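Local coordinates for heavy metal-binding domain-containing protein (Pediococcus pentosaceus, PDB 3QKB), which is of unknown function but belongs to the DUF74 family and may bind heavy metals, at residues A[54-59]-A[96-101]. Residues are numbered along the deposited sequence; the frame is centred on the assembly and turned at random. Where two conformers were deposited one is given.
Sequences NMFDQL and KFLVVH
The ring of F56 packs one face against L98, whose CB stands over it in a CH-pi contact, 4.1 Å from the ring centroid. L98 CD2 reaches the rim of the ring at F56 CE2, 3.6 Å away. At the ring edge, in its plane, sit V99 O, 3.6 Å from F56 CE1, and V100 CG2, 3.6 Å from F56 CD1. L98 thus covers one face, and V99 and V100 border one edge.

L59, one helical turn further on, approaches L98 at about a right angle. L59 CD1 is 3.7 Å from L98 CB, and L98 CB therefore touches both F56 and L59. V100 turns CG1 anti to its backbone N (chi1 167°), which leaves CG2 beside that N and facing the helix. V100 CG2 also meets L59 CB, at 3.7 Å. M55 adds a looser contact, its CB 4.1 Å from L98 CD1.

An alanine in place of F56 would probably leave L98 CB without its aromatic face and open a gap beside V100 CG2. The same ring also meets H101 of a third subunit, so the packing continues across a subunit interface. Together these residues pack the N-terminal part of helix 56-73 on strand 94-109, through apolar helix-on-sheet packing within the pentamer of this beta/alpha-propeller.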
ATOM      1  N   ASN A  54      10.259  -2.239 -17.040  1.00 52.66           N
ATOM      2  CA  ASN A  54      10.780  -0.850 -17.216  0.50 54.51           C
ATOM      3  C   ASN A  54       9.789   0.131 -17.841  1.00 53.98           C
ATOM      4  O   ASN A  54       9.899   1.342 -17.681  1.00 55.02           O
ATOM      5  CB  ASN A  54      12.073  -0.862 -18.076  0.50 58.45           C
ATOM      6  CG  ASN A  54      11.865  -1.501 -19.472  0.50 59.59           C
ATOM      7  OD1 ASN A  54      11.684  -2.717 -19.588  0.50 57.38           O
ATOM      8  ND2 ASN A  54      11.897  -0.678 -20.519  0.50 61.53           N
HETATM    9  N   MSE A  55       8.837  -0.401 -18.605  1.00 52.92           N
HETATM   10  CA  MSE A  55       7.820   0.423 -19.234  1.00 52.99           C
HETATM   11  C   MSE A  55       6.796   1.009 -18.288  1.00 50.29           C
HETATM   12  O   MSE A  55       6.020   1.872 -18.710  1.00 50.92           O
HETATM   13  CB  MSE A  55       7.107  -0.358 -20.337  1.00 53.69           C
HETATM   14  CG  MSE A  55       8.000  -0.578 -21.569  1.00 58.27           C
HETATM   15 SE   MSE A  55       6.941  -1.295 -22.946  0.75 60.53          SE
HETATM   16  CE  MSE A  55       6.763   0.290 -24.067  1.00 64.61           C
ATOM     17  N   PHE A  56       6.771   0.548 -17.026  1.00 48.09           N
ATOM     18  CA  PHE A  56       6.055   1.257 -15.961  1.00 46.06           C
ATOM     19  C   PHE A  56       6.544   2.692 -15.751  1.00 47.76           C
ATOM     20  O   PHE A  56       5.780   3.522 -15.285  1.00 46.94           O
ATOM     21  CB  PHE A  56       6.150   0.517 -14.607  1.00 44.35           C
ATOM     22  CG  PHE A  56       5.057  -0.478 -14.368  1.00 41.99           C
ATOM     23  CD1 PHE A  56       3.846  -0.063 -13.874  1.00 40.17           C
ATOM     24  CD2 PHE A  56       5.246  -1.840 -14.618  1.00 42.42           C
ATOM     25  CE1 PHE A  56       2.825  -0.983 -13.631  1.00 39.49           C
ATOM     26  CE2 PHE A  56       4.242  -2.769 -14.379  1.00 39.88           C
ATOM     27  CZ  PHE A  56       3.034  -2.352 -13.891  1.00 38.85           C
ATOM     28  N   ASP A  57       7.812   2.969 -16.045  1.00 50.97           N
ATOM     29  CA  ASP A  57       8.384   4.310 -15.839  1.00 54.03           C
ATOM     30  C   ASP A  57       7.504   5.419 -16.444  1.00 54.13           C
ATOM     31  O   ASP A  57       7.102   6.359 -15.740  1.00 53.59           O
ATOM     32  CB  ASP A  57       9.812   4.384 -16.425  1.00 58.19           C
ATOM     33  CG  ASP A  57      10.866   3.572 -15.587  1.00 61.29           C
ATOM     34  OD1 ASP A  57      10.540   2.992 -14.484  1.00 61.86           O
ATOM     35  OD2 ASP A  57      12.031   3.532 -16.061  1.00 66.78           O
ATOM     36  N   GLN A  58       7.159   5.238 -17.719  1.00 55.36           N
ATOM     37  CA  GLN A  58       6.223   6.115 -18.460  1.00 56.69           C
ATOM     38  C   GLN A  58       4.948   6.392 -17.704  1.00 53.42           C
ATOM     39  O   GLN A  58       4.456   7.520 -17.689  1.00 54.40           O
ATOM     40  CB  GLN A  58       5.749   5.461 -19.766  1.00 57.75           C
ATOM     41  CG  GLN A  58       6.772   5.023 -20.748  1.00 63.56           C
ATOM     42  CD  GLN A  58       6.178   4.066 -21.735  1.00 66.71           C
ATOM     43  OE1 GLN A  58       6.763   3.013 -22.033  1.00 70.29           O
ATOM     44  NE2 GLN A  58       4.985   4.399 -22.233  1.00 67.01           N
ATOM     45  N   LEU A  59       4.366   5.315 -17.180  1.00 50.41           N
ATOM     46  CA  LEU A  59       3.032   5.340 -16.623  1.00 48.13           C
ATOM     47  C   LEU A  59       3.007   6.128 -15.320  1.00 47.56           C
ATOM     48  O   LEU A  59       2.067   6.872 -15.070  1.00 47.18           O
ATOM     49  CB  LEU A  59       2.513   3.907 -16.412  1.00 45.69           C
ATOM     50  CG  LEU A  59       2.293   3.043 -17.657  1.00 46.12           C
ATOM     51  CD1 LEU A  59       1.924   1.653 -17.240  1.00 43.10           C
ATOM     52  CD2 LEU A  59       1.214   3.614 -18.561  1.00 47.21           C
ATOM     53  N   LYS A  96      -0.572  -8.508 -20.522  1.00 42.40           N
ATOM     54  CA  LYS A  96      -1.052  -7.695 -21.670  1.00 44.02           C
ATOM     55  C   LYS A  96      -1.162  -6.211 -21.349  1.00 42.90           C
ATOM     56  O   LYS A  96      -0.918  -5.415 -22.231  1.00 44.97           O
ATOM     57  CB  LYS A  96      -2.396  -8.210 -22.176  1.00 45.25           C
ATOM     58  CG  LYS A  96      -2.838  -7.695 -23.543  1.00 49.93           C
ATOM     59  CD  LYS A  96      -2.078  -8.414 -24.684  1.00 56.90           C
ATOM     60  CE  LYS A  96      -2.314  -7.782 -26.074  1.00 61.11           C
ATOM     61  NZ  LYS A  96      -1.180  -8.118 -26.981  1.00 64.10           N
ATOM     62  N   PHE A  97      -1.559  -5.833 -20.120  1.00 40.26           N
ATOM     63  CA  PHE A  97      -1.613  -4.415 -19.727  1.00 39.25           C
ATOM     64  C   PHE A  97      -0.839  -4.144 -18.447  1.00 37.54           C
ATOM     65  O   PHE A  97      -0.900  -4.930 -17.493  1.00 36.39           O
ATOM     66  CB  PHE A  97      -3.039  -3.945 -19.529  1.00 38.92           C
ATOM     67  CG  PHE A  97      -3.920  -4.218 -20.676  1.00 41.02           C
ATOM     68  CD1 PHE A  97      -4.000  -3.327 -21.726  1.00 42.82           C
ATOM     69  CD2 PHE A  97      -4.683  -5.379 -20.719  1.00 40.95           C
ATOM     70  CE1 PHE A  97      -4.828  -3.591 -22.811  1.00 45.58           C
ATOM     71  CE2 PHE A  97      -5.517  -5.647 -21.806  1.00 42.73           C
ATOM     72  CZ  PHE A  97      -5.582  -4.760 -22.854  1.00 44.71           C
ATOM     73  N   LEU A  98      -0.109  -3.022 -18.445  1.00 37.62           N
ATOM     74  CA  LEU A  98       0.502  -2.458 -17.261  1.00 36.17           C
ATOM     75  C   LEU A  98      -0.349  -1.252 -16.860  1.00 36.05           C
ATOM     76  O   LEU A  98      -0.643  -0.416 -17.668  1.00 37.92           O
ATOM     77  CB  LEU A  98       1.947  -2.040 -17.553  1.00 37.04           C
ATOM     78  CG  LEU A  98       2.906  -3.124 -18.087  1.00 37.72           C
ATOM     79  CD1 LEU A  98       4.354  -2.594 -18.189  1.00 37.40           C
ATOM     80  CD2 LEU A  98       2.848  -4.403 -17.229  1.00 33.98           C
ATOM     81  N   VAL A  99      -0.756  -1.201 -15.604  1.00 34.70           N
ATOM     82  CA  VAL A  99      -1.659  -0.179 -15.092  1.00 34.27           C
ATOM     83  C   VAL A  99      -1.041   0.445 -13.830  1.00 33.89           C
ATOM     84  O   VAL A  99      -0.601  -0.288 -12.940  1.00 33.33           O
ATOM     85  CB  VAL A  99      -3.017  -0.811 -14.717  1.00 33.78           C
ATOM     86  CG1 VAL A  99      -4.018   0.261 -14.134  1.00 32.39           C
ATOM     87  CG2 VAL A  99      -3.584  -1.572 -15.925  1.00 33.41           C
ATOM     88  N   VAL A 100      -0.969   1.779 -13.797  1.00 34.79           N
ATOM     89  CA  VAL A 100      -0.654   2.543 -12.585  1.00 34.60           C
ATOM     90  C   VAL A 100      -1.881   3.353 -12.160  1.00 35.28           C
ATOM     91  O   VAL A 100      -2.561   3.940 -13.016  1.00 36.58           O
ATOM     92  CB  VAL A 100       0.521   3.518 -12.821  1.00 35.74           C
ATOM     93  CG1 VAL A 100       0.628   4.532 -11.661  1.00 34.60           C
ATOM     94  CG2 VAL A 100       1.802   2.752 -12.976  1.00 35.18           C
ATOM     95  N   HIS A 101      -2.170   3.366 -10.857  1.00 34.67           N
ATOM     96  CA  HIS A 101      -3.076   4.348 -10.268  1.00 35.38           C
ATOM     97  C   HIS A 101      -2.278   5.211  -9.348  1.00 36.06           C
ATOM     98  O   HIS A 101      -1.582   4.689  -8.489  1.00 35.81           O
ATOM     99  CB  HIS A 101      -4.159   3.666  -9.448  1.00 34.88           C
ATOM    100  CG  HIS A 101      -4.742   2.480 -10.112  1.00 34.21           C
ATOM    101  ND1 HIS A 101      -5.656   2.588 -11.134  1.00 34.83           N
ATOM    102  CD2 HIS A 101      -4.520   1.159  -9.931  1.00 33.03           C
ATOM    103  CE1 HIS A 101      -5.968   1.380 -11.557  1.00 37.03           C
ATOM    104  NE2 HIS A 101      -5.290   0.496 -10.847  1.00 34.88           N
TER